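Local coordinates for protein putative translation initiation inhibitor (Salmonella typhimurium, PDB 3GTZ) that is of unknown function but belongs to the RutC (YjgF-like) family and is thought to be a translation initiation inhibitor, at residues 5-8 and 14-17; 30-33 and 38-41; 57-62 and 83-88. One frame throughout, in Å; residues are numbered along the deposited sequence.

Interaction 1 of 3, residues 5-8 and 14-17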
ATOM      1  N   ILE A   5      -2.677 -20.006  -4.372  1.00 50.10           N
ATOM      2  CA  ILE A   5      -1.638 -19.051  -3.933  1.00 49.39           C
ATOM      3  C   ILE A   5      -0.298 -19.675  -4.180  1.00 47.92           C
ATOM      4  O   ILE A   5      -0.061 -20.793  -3.765  1.00 47.73           O
ATOM      5  CB  ILE A   5      -1.767 -18.715  -2.401  1.00 49.16           C
ATOM      6  CG1 ILE A   5      -3.169 -18.198  -2.074  1.00 48.09           C
ATOM      7  CG2 ILE A   5      -0.740 -17.670  -1.952  1.00 48.27           C
ATOM      8  CD1 ILE A   5      -3.377 -17.893  -0.568  1.00 48.38           C
ATOM      9  N   VAL A   6       0.556 -18.987  -4.913  1.00 47.74           N
ATOM     10  CA  VAL A   6       1.895 -19.468  -5.168  1.00 47.04           C
ATOM     11  C   VAL A   6       2.814 -18.494  -4.464  1.00 47.30           C
ATOM     12  O   VAL A   6       2.643 -17.291  -4.565  1.00 47.34           O
ATOM     13  CB  VAL A   6       2.221 -19.533  -6.678  1.00 47.70           C
ATOM     14  CG1 VAL A   6       3.711 -19.945  -6.907  1.00 46.82           C
ATOM     15  CG2 VAL A   6       1.254 -20.500  -7.465  1.00 45.90           C
ATOM     16  N   ARG A   7       3.784 -19.029  -3.735  1.00 47.66           N
ATOM     17  CA  ARG A   7       4.751 -18.264  -2.979  1.00 47.90           C
ATOM     18  C   ARG A   7       6.161 -18.624  -3.447  1.00 47.87           C
ATOM     19  O   ARG A   7       6.528 -19.769  -3.407  1.00 47.93           O
ATOM     20  CB  ARG A   7       4.579 -18.558  -1.472  1.00 47.53           C
ATOM     21  CG  ARG A   7       3.157 -18.313  -0.970  1.00 48.73           C
ATOM     22  CD  ARG A   7       3.025 -18.195   0.536  1.00 48.87           C
ATOM     23  NE  ARG A   7       1.623 -18.182   0.971  1.00 48.12           N
ATOM     24  CZ  ARG A   7       0.958 -17.106   1.403  1.00 51.74           C
ATOM     25  NH1 ARG A   7       1.548 -15.921   1.484  1.00 53.90           N
ATOM     26  NH2 ARG A   7      -0.321 -17.198   1.759  1.00 50.70           N
ATOM     27  N   ILE A   8       6.943 -17.634  -3.870  1.00 48.68           N
ATOM     28  CA  ILE A   8       8.314 -17.845  -4.291  1.00 49.19           C
ATOM     29  C   ILE A   8       9.269 -17.469  -3.170  1.00 50.19           C
ATOM     30  O   ILE A   8       9.142 -16.397  -2.571  1.00 49.37           O
ATOM     31  CB  ILE A   8       8.658 -16.978  -5.501  1.00 50.03           C
ATOM     32  CG1 ILE A   8       7.597 -17.155  -6.609  1.00 49.26           C
ATOM     33  CG2 ILE A   8      10.097 -17.281  -5.997  1.00 47.29           C
ATOM     34  CD1 ILE A   8       7.471 -18.574  -7.122  1.00 47.43           C
ATOM     35  N   TRP A  14       8.758 -14.794   6.029  1.00 60.40           N
ATOM     36  CA  TRP A  14       8.367 -14.025   4.867  1.00 60.66           C
ATOM     37  C   TRP A  14       8.468 -14.872   3.614  1.00 58.55           C
ATOM     38  O   TRP A  14       9.131 -15.883   3.603  1.00 57.42           O
ATOM     39  CB  TRP A  14       9.240 -12.767   4.710  1.00 63.36           C
ATOM     40  CG  TRP A  14      10.688 -13.039   4.426  1.00 65.33           C
ATOM     41  CD1 TRP A  14      11.246 -13.330   3.207  1.00 67.95           C
ATOM     42  CD2 TRP A  14      11.765 -13.035   5.371  1.00 67.59           C
ATOM     43  NE1 TRP A  14      12.610 -13.514   3.335  1.00 69.29           N
ATOM     44  CE2 TRP A  14      12.955 -13.336   4.655  1.00 69.50           C
ATOM     45  CE3 TRP A  14      11.845 -12.789   6.749  1.00 68.48           C
ATOM     46  CZ2 TRP A  14      14.227 -13.401   5.279  1.00 68.93           C
ATOM     47  CZ3 TRP A  14      13.120 -12.863   7.389  1.00 68.80           C
ATOM     48  CH2 TRP A  14      14.293 -13.166   6.641  1.00 68.79           C
ATOM     49  N   SER A  15       7.761 -14.437   2.577  1.00 56.69           N
ATOM     50  CA  SER A  15       7.893 -14.964   1.240  1.00 55.37           C
ATOM     51  C   SER A  15       8.451 -13.828   0.384  1.00 54.56           C
ATOM     52  O   SER A  15       8.200 -12.662   0.633  1.00 54.82           O
ATOM     53  CB  SER A  15       6.520 -15.387   0.699  1.00 55.55           C
ATOM     54  OG  SER A  15       6.038 -16.569   1.291  1.00 52.81           O
ATOM     55  N   ASP A  16       9.214 -14.144  -0.630  1.00 53.07           N
ATOM     56  CA  ASP A  16       9.805 -13.086  -1.397  1.00 52.46           C
ATOM     57  C   ASP A  16       8.778 -12.562  -2.404  1.00 50.08           C
ATOM     58  O   ASP A  16       8.675 -11.359  -2.610  1.00 49.93           O
ATOM     59  CB  ASP A  16      11.068 -13.598  -2.075  1.00 53.02           C
ATOM     60  CG  ASP A  16      11.892 -12.501  -2.667  1.00 56.87           C
ATOM     61  OD1 ASP A  16      12.196 -11.531  -1.917  1.00 60.86           O
ATOM     62  OD2 ASP A  16      12.269 -12.633  -3.876  1.00 62.82           O
ATOM     63  N   VAL A  17       7.997 -13.468  -2.988  1.00 47.60           N
ATOM     64  CA  VAL A  17       7.003 -13.129  -4.015  1.00 46.02           C
ATOM     65  C   VAL A  17       5.700 -13.902  -3.789  1.00 44.59           C
ATOM     66  O   VAL A  17       5.734 -15.057  -3.441  1.00 45.27           O
ATOM     67  CB  VAL A  17       7.545 -13.430  -5.436  1.00 45.50           C
ATOM     68  CG1 VAL A  17       6.744 -12.704  -6.474  1.00 44.79           C
ATOM     69  CG2 VAL A  17       9.020 -13.042  -5.539  1.00 44.82           C
TER
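Ile8 and Val17 form an antiparallel hydrogen-bonded pair in the hairpin of strands 6-10 and 15-20, broken by a classic beta bulge in which Asp16 and Val17 both face Ile8. Ile8 N donates to Val17 O at 2.9 Å, with an N-H...O angle of 164°. In return Ile8 O takes two donors, Asp16 N at 3.0 Å and Val17 N at 3.2 Å, so one carbonyl serves both residues of the bulge. The bond from Asp16 N is the more bent at its hydrogen, 138°. Arg7 CA adds a CA-H...O contact, 3.4 Å from Val17 O.

The rotation of Ser15 about chi1 (-73°) sets its OG against the aliphatic part of Arg7, 3.5 Å from Arg7 CD. The polar ends of both side chains turn to a second subunit: Arg7 NH1 bonds to Ile62 O and Ser15 OG to Ala91 O of that chain. The hairpin therefore lines a subunit interface of the trimer. Ile5 CG2 lies over one face of the Arg7 guanidinium, toward its rim. On the sheet face that carries Ile8 and Val17, their side chains lie side by side and point the same way, Ile8 CB 3.7 Å from Val17 CB.

Interaction 2 of 3, residues 30-33 and 38-41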
ATOM      1  N   PRO A  30      17.240  -3.033  -1.117  1.00 55.88           N
ATOM      2  CA  PRO A  30      18.608  -2.984  -1.649  1.00 57.31           C
ATOM      3  C   PRO A  30      19.542  -4.159  -1.268  1.00 57.99           C
ATOM      4  O   PRO A  30      19.377  -4.788  -0.223  1.00 57.41           O
ATOM      5  CB  PRO A  30      19.133  -1.653  -1.109  1.00 57.17           C
ATOM      6  CG  PRO A  30      17.918  -0.882  -0.722  1.00 56.28           C
ATOM      7  CD  PRO A  30      16.975  -1.895  -0.232  1.00 55.37           C
ATOM      8  N   GLU A  31      20.509  -4.448  -2.145  1.00 59.27           N
ATOM      9  CA  GLU A  31      21.517  -5.481  -1.881  1.00 60.30           C
ATOM     10  C   GLU A  31      22.788  -4.876  -1.272  1.00 60.21           C
ATOM     11  O   GLU A  31      23.284  -5.365  -0.275  1.00 60.05           O
ATOM     12  CB  GLU A  31      21.854  -6.253  -3.159  1.00 60.37           C
ATOM     13  CG  GLU A  31      21.007  -7.528  -3.348  1.00 63.07           C
ATOM     14  CD  GLU A  31      20.982  -8.050  -4.814  1.00 64.46           C
ATOM     15  OE1 GLU A  31      21.635  -7.422  -5.697  1.00 66.95           O
ATOM     16  OE2 GLU A  31      20.295  -9.086  -5.061  1.00 69.32           O
ATOM     17  N   ASN A  32      23.302  -3.809  -1.883  1.00 60.24           N
ATOM     18  CA  ASN A  32      24.527  -3.149  -1.424  1.00 59.55           C
ATOM     19  C   ASN A  32      24.179  -2.049  -0.434  1.00 58.85           C
ATOM     20  O   ASN A  32      23.683  -0.989  -0.807  1.00 58.38           O
ATOM     21  CB  ASN A  32      25.287  -2.576  -2.629  1.00 59.90           C
ATOM     22  CG  ASN A  32      26.747  -2.142  -2.298  1.00 61.59           C
ATOM     23  OD1 ASN A  32      27.236  -2.223  -1.147  1.00 61.76           O
ATOM     24  ND2 ASN A  32      27.448  -1.681  -3.347  1.00 65.00           N
ATOM     25  N   LEU A  33      24.461  -2.311   0.833  1.00 58.29           N
ATOM     26  CA  LEU A  33      24.047  -1.432   1.919  1.00 58.03           C
ATOM     27  C   LEU A  33      24.867  -0.153   1.980  1.00 58.11           C
ATOM     28  O   LEU A  33      24.354   0.883   2.433  1.00 58.81           O
ATOM     29  CB  LEU A  33      24.084  -2.169   3.274  1.00 57.67           C
ATOM     30  CG  LEU A  33      23.139  -3.370   3.493  1.00 57.56           C
ATOM     31  CD1 LEU A  33      23.407  -4.036   4.886  1.00 54.89           C
ATOM     32  CD2 LEU A  33      21.645  -3.011   3.303  1.00 53.86           C
ATOM     33  N   PHE A  38      21.132   6.228  -5.762  1.00 46.62           N
ATOM     34  CA  PHE A  38      21.041   5.945  -7.191  1.00 46.09           C
ATOM     35  C   PHE A  38      21.349   4.477  -7.458  1.00 45.69           C
ATOM     36  O   PHE A  38      20.581   3.788  -8.116  1.00 45.92           O
ATOM     37  CB  PHE A  38      21.939   6.822  -8.062  1.00 45.92           C
ATOM     38  CG  PHE A  38      21.911   6.404  -9.505  1.00 44.97           C
ATOM     39  CD1 PHE A  38      20.829   6.736 -10.311  1.00 44.12           C
ATOM     40  CD2 PHE A  38      22.900   5.585 -10.018  1.00 44.53           C
ATOM     41  CE1 PHE A  38      20.766   6.317 -11.611  1.00 43.66           C
ATOM     42  CE2 PHE A  38      22.832   5.139 -11.305  1.00 45.39           C
ATOM     43  CZ  PHE A  38      21.751   5.503 -12.114  1.00 44.70           C
ATOM     44  N   GLU A  39      22.447   3.989  -6.918  1.00 45.76           N
ATOM     45  CA  GLU A  39      22.759   2.574  -7.052  1.00 46.84           C
ATOM     46  C   GLU A  39      21.670   1.697  -6.450  1.00 46.39           C
ATOM     47  O   GLU A  39      21.250   0.737  -7.085  1.00 46.51           O
ATOM     48  CB  GLU A  39      24.094   2.240  -6.429  1.00 46.98           C
ATOM     49  CG  GLU A  39      24.539   0.803  -6.666  1.00 48.21           C
ATOM     50  CD  GLU A  39      25.993   0.583  -6.331  1.00 49.30           C
ATOM     51  OE1 GLU A  39      26.754   1.560  -6.181  1.00 52.30           O
ATOM     52  OE2 GLU A  39      26.402  -0.584  -6.221  1.00 56.58           O
ATOM     53  N   GLN A  40      21.185   2.038  -5.253  1.00 46.19           N
ATOM     54  CA  GLN A  40      20.222   1.181  -4.567  1.00 45.23           C
ATOM     55  C   GLN A  40      18.918   1.132  -5.352  1.00 45.19           C
ATOM     56  O   GLN A  40      18.333   0.050  -5.508  1.00 45.03           O
ATOM     57  CB  GLN A  40      19.988   1.636  -3.134  1.00 45.63           C
ATOM     58  CG  GLN A  40      21.095   1.216  -2.134  1.00 46.04           C
ATOM     59  CD  GLN A  40      20.698   1.340  -0.669  1.00 44.87           C
ATOM     60  OE1 GLN A  40      19.631   1.822  -0.363  1.00 50.27           O
ATOM     61  NE2 GLN A  40      21.554   0.886   0.236  1.00 44.65           N
ATOM     62  N   THR A  41      18.494   2.274  -5.911  1.00 44.23           N
ATOM     63  CA  THR A  41      17.276   2.292  -6.726  1.00 44.13           C
ATOM     64  C   THR A  41      17.437   1.505  -8.044  1.00 44.46           C
ATOM     65  O   THR A  41      16.621   0.660  -8.376  1.00 43.95           O
ATOM     66  CB  THR A  41      16.803   3.728  -7.003  1.00 44.42           C
ATOM     67  OG1 THR A  41      16.622   4.411  -5.754  1.00 41.46           O
ATOM     68  CG2 THR A  41      15.481   3.743  -7.853  1.00 43.55           C
TER
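Pro30 and Gln40 bring the two backbones nearest, with their CA atoms 5.3 Å apart, where the irregular segment 30-33 passes beside the first turn of helix 37-54. No backbone-to-backbone hydrogen bond joins the segments, and the polar links all use side chains.

Gln40 carries most of the contact. Its CG lies beside the backbone N (chi1 -79°) and the chain is extended beyond it, which brings the amide to the loop although the side chain does not start out toward it. Gln40 NE2 donates to Asn32 O at 3.0 Å with an N-H...O angle of 155°, the donor tilted from the carbonyl plane. The same amide packs on proline: Pro30 CB is 3.4 Å from Gln40 CD, and Pro30 CG is 3.2 Å from Gln40 OE1. A second, more exposed link lies one residue back on the helix. Asn32 ND2 donates to Glu39 OE2 at 3.2 Å, from above the carboxylate plane, while the oxygen lies in the plane of the Asn32 amide; the two flat groups are turned 74° apart.

Beyond the segments, Gln40 OE1 accepts from Lys107 N and Gln40 NE2 also donates to Lys105 O. Leu33 packs on Asn103, Lys105 and Tyr106 of the loop that leads into strand 108-115.

With Lys107 N at its oxygen and the carbonyls of Asn32 and Lys105 at its nitrogen, the buried Gln40 amide has its polar atoms satisfied and its rotation set. A neutral side chain thus ties helix 37-54 to the loop before it and to the loop entering strand 108-115.

Interaction 3 of 3, residues 57-62 and 83-88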
ATOM      1  N   SER A  57       6.434 -12.766 -16.389  1.00 50.42           N
ATOM      2  CA  SER A  57       5.906 -11.401 -16.561  1.00 49.38           C
ATOM      3  C   SER A  57       7.043 -10.495 -16.959  1.00 49.11           C
ATOM      4  O   SER A  57       8.106 -10.979 -17.282  1.00 48.92           O
ATOM      5  CB  SER A  57       5.234 -10.921 -15.281  1.00 49.27           C
ATOM      6  OG  SER A  57       4.549  -9.712 -15.495  1.00 48.74           O
ATOM      7  N   SER A  58       6.836  -9.181 -16.956  1.00 48.89           N
ATOM      8  CA  SER A  58       7.924  -8.253 -17.305  1.00 48.85           C
ATOM      9  C   SER A  58       7.654  -6.850 -16.696  1.00 47.76           C
ATOM     10  O   SER A  58       6.630  -6.668 -16.074  1.00 47.27           O
ATOM     11  CB  SER A  58       8.119  -8.228 -18.836  1.00 48.55           C
ATOM     12  OG  SER A  58       7.253  -7.287 -19.449  1.00 49.89           O
ATOM     13  N   LYS A  59       8.558  -5.891 -16.859  1.00 46.77           N
ATOM     14  CA  LYS A  59       8.354  -4.547 -16.291  1.00 47.55           C
ATOM     15  C   LYS A  59       7.316  -3.720 -16.999  1.00 47.70           C
ATOM     16  O   LYS A  59       6.859  -2.698 -16.468  1.00 49.21           O
ATOM     17  CB  LYS A  59       9.649  -3.731 -16.212  1.00 47.05           C
ATOM     18  CG  LYS A  59      10.404  -3.537 -17.516  1.00 47.68           C
ATOM     19  CD  LYS A  59      11.641  -2.721 -17.270  1.00 47.87           C
ATOM     20  CE  LYS A  59      12.584  -2.708 -18.424  1.00 45.56           C
ATOM     21  NZ  LYS A  59      13.550  -1.580 -18.179  1.00 45.32           N
ATOM     22  N   SER A  60       6.934  -4.144 -18.192  1.00 47.94           N
ATOM     23  CA  SER A  60       5.843  -3.506 -18.906  1.00 48.14           C
ATOM     24  C   SER A  60       4.548  -3.865 -18.276  1.00 47.33           C
ATOM     25  O   SER A  60       3.560  -3.295 -18.682  1.00 47.03           O
ATOM     26  CB  SER A  60       5.704  -3.974 -20.374  1.00 48.30           C
ATOM     27  OG  SER A  60       6.858  -4.600 -20.830  1.00 51.27           O
ATOM     28  N   ARG A  61       4.535  -4.860 -17.378  1.00 46.36           N
ATOM     29  CA  ARG A  61       3.296  -5.388 -16.830  1.00 45.85           C
ATOM     30  C   ARG A  61       3.085  -4.971 -15.386  1.00 44.97           C
ATOM     31  O   ARG A  61       2.233  -5.512 -14.713  1.00 44.38           O
ATOM     32  CB  ARG A  61       3.255  -6.903 -16.941  1.00 46.09           C
ATOM     33  CG  ARG A  61       3.490  -7.480 -18.386  1.00 48.97           C
ATOM     34  CD  ARG A  61       2.218  -7.878 -19.100  1.00 50.52           C
ATOM     35  NE  ARG A  61       1.552  -8.978 -18.409  1.00 54.09           N
ATOM     36  CZ  ARG A  61       0.246  -9.252 -18.471  1.00 54.13           C
ATOM     37  NH1 ARG A  61      -0.568  -8.513 -19.200  1.00 54.57           N
ATOM     38  NH2 ARG A  61      -0.251 -10.274 -17.788  1.00 54.96           N
ATOM     39  N   ILE A  62       3.835  -3.988 -14.909  1.00 44.17           N
ATOM     40  CA  ILE A  62       3.711  -3.573 -13.532  1.00 43.15           C
ATOM     41  C   ILE A  62       2.526  -2.633 -13.477  1.00 43.78           C
ATOM     42  O   ILE A  62       2.378  -1.773 -14.337  1.00 43.82           O
ATOM     43  CB  ILE A  62       4.958  -2.848 -13.031  1.00 42.94           C
ATOM     44  CG1 ILE A  62       6.158  -3.788 -12.998  1.00 42.32           C
ATOM     45  CG2 ILE A  62       4.712  -2.222 -11.657  1.00 42.28           C
ATOM     46  CD1 ILE A  62       7.491  -3.069 -12.821  1.00 41.78           C
ATOM     47  N   ASP A  83      13.981   6.842 -14.226  1.00 41.96           N
ATOM     48  CA  ASP A  83      13.865   7.357 -15.579  1.00 42.14           C
ATOM     49  C   ASP A  83      14.703   6.597 -16.607  1.00 41.62           C
ATOM     50  O   ASP A  83      14.355   6.554 -17.767  1.00 40.72           O
ATOM     51  CB  ASP A  83      14.208   8.847 -15.643  1.00 42.23           C
ATOM     52  CG  ASP A  83      13.146   9.728 -14.994  1.00 44.03           C
ATOM     53  OD1 ASP A  83      12.015   9.244 -14.711  1.00 42.08           O
ATOM     54  OD2 ASP A  83      13.483  10.907 -14.752  1.00 43.53           O
ATOM     55  N   ALA A  84      15.793   5.989 -16.162  1.00 41.45           N
ATOM     56  CA  ALA A  84      16.678   5.232 -17.036  1.00 40.99           C
ATOM     57  C   ALA A  84      16.087   3.845 -17.352  1.00 41.35           C
ATOM     58  O   ALA A  84      16.434   3.238 -18.372  1.00 42.31           O
ATOM     59  CB  ALA A  84      18.023   5.114 -16.406  1.00 38.54           C
ATOM     60  N   TRP A  85      15.152   3.398 -16.503  1.00 41.26           N
ATOM     61  CA  TRP A  85      14.575   2.045 -16.522  1.00 40.72           C
ATOM     62  C   TRP A  85      13.166   1.978 -17.048  1.00 40.44           C
ATOM     63  O   TRP A  85      12.847   1.079 -17.792  1.00 42.05           O
ATOM     64  CB  TRP A  85      14.611   1.522 -15.085  1.00 40.31           C
ATOM     65  CG  TRP A  85      13.716   0.375 -14.743  1.00 40.75           C
ATOM     66  CD1 TRP A  85      14.065  -0.934 -14.710  1.00 41.16           C
ATOM     67  CD2 TRP A  85      12.372   0.438 -14.246  1.00 40.02           C
ATOM     68  NE1 TRP A  85      12.997  -1.718 -14.290  1.00 41.50           N
ATOM     69  CE2 TRP A  85      11.946  -0.900 -13.995  1.00 41.19           C
ATOM     70  CE3 TRP A  85      11.476   1.477 -14.017  1.00 41.67           C
ATOM     71  CZ2 TRP A  85      10.661  -1.219 -13.539  1.00 38.51           C
ATOM     72  CZ3 TRP A  85      10.156   1.151 -13.559  1.00 40.26           C
ATOM     73  CH2 TRP A  85       9.786  -0.182 -13.334  1.00 39.96           C
ATOM     74  N   VAL A  86      12.299   2.897 -16.625  1.00 40.56           N
ATOM     75  CA  VAL A  86      10.857   2.841 -16.921  1.00 39.87           C
ATOM     76  C   VAL A  86      10.570   2.674 -18.413  1.00 40.72           C
ATOM     77  O   VAL A  86      11.316   3.182 -19.225  1.00 41.72           O
ATOM     78  CB  VAL A  86      10.150   4.114 -16.420  1.00 40.06           C
ATOM     79  CG1 VAL A  86      10.587   5.352 -17.256  1.00 38.47           C
ATOM     80  CG2 VAL A  86       8.643   3.934 -16.439  1.00 37.67           C
ATOM     81  N   VAL A  87       9.507   1.953 -18.762  1.00 40.99           N
ATOM     82  CA  VAL A  87       9.145   1.722 -20.132  1.00 41.81           C
ATOM     83  C   VAL A  87       8.121   2.785 -20.576  1.00 43.29           C
ATOM     84  O   VAL A  87       6.980   2.847 -20.080  1.00 42.40           O
ATOM     85  CB  VAL A  87       8.639   0.303 -20.365  1.00 42.61           C
ATOM     86  CG1 VAL A  87       8.240   0.084 -21.887  1.00 41.47           C
ATOM     87  CG2 VAL A  87       9.720  -0.728 -19.938  1.00 40.52           C
ATOM     88  N   ALA A  88       8.571   3.661 -21.481  1.00 43.65           N
ATOM     89  CA  ALA A  88       7.727   4.744 -22.003  1.00 44.32           C
ATOM     90  C   ALA A  88       6.404   4.166 -22.520  1.00 45.24           C
ATOM     91  O   ALA A  88       6.371   3.142 -23.221  1.00 45.82           O
ATOM     92  CB  ALA A  88       8.456   5.528 -23.112  1.00 43.53           C
TER
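Lys59 reaches across to Trp85 and makes three kinds of contact with it. Lys59 NZ donates to the backbone Trp85 O at 2.8 Å, the donor tilted from the carbonyl plane. The same ammonium stands over the five-membered ring of Trp85, 4.0 Å from its centroid and 29° off the normal, a cation-pi geometry. Further back along the lysine, Lys59 CD makes a CH-pi contact on that ring and comes within 3.4 Å of Trp85 NE1.

Two apolar side chains complete the first shell. Ile62 CD1 meets the indole at its edge, in the ring plane, 3.7 Å from Trp85 CH2. Val87 crosses the lysine at about a right angle, its CG2 3.8 Å from Lys59 CG, so the aliphatic chain has both the indole and a valine methyl against it.

Torsions and turns explain the placement. Lys59 CG sits between the backbone N and the carbonyl carbon (chi1 56°), and the fully extended chain then slides past the indole in the opposite direction. Arg61 N bonds back to Ser58 O at 3.1 Å, closing a beta turn with Lys59 and Ser60 at its corners. Helix 75-85 ends at Trp85, and Val86 leaves helical geometry. The indole is fixed from elsewhere: Trp85 NE1 donates to Asp49 OD1 on helix 37-54, Leu45 packs on the ring, and Trp82 meets it at about 55°.

The lysine thus joins the loop before strand 62-69 to the C-terminal end of helix 75-85. Its positive charge lies near a helix C-terminus and over an indole face, and Asp49 also touches its side chain; such surroundings would probably stabilise the charged form.

How the interactions relate
The three contacts follow one another along the chain without touching. Interaction 1 lies about 22 Å, centre to centre, from each of the others, and interactions 2 and 3 are about 18 Å apart, with nearest atoms about 6 Å from each other. Helix 37-54 links the latter two: it supplies Gln40 to interaction 2, and its Asp49 holds the Trp85 indole of interaction 3. Interactions 1 and 3 meet between subunits instead, since Arg7 of one chain bonds to Ile62 O of a neighbouring chain, pairing the hairpin of 5-8 and 14-17 with segment 57-62. Interaction 2 is touched by no other chain of the trimer.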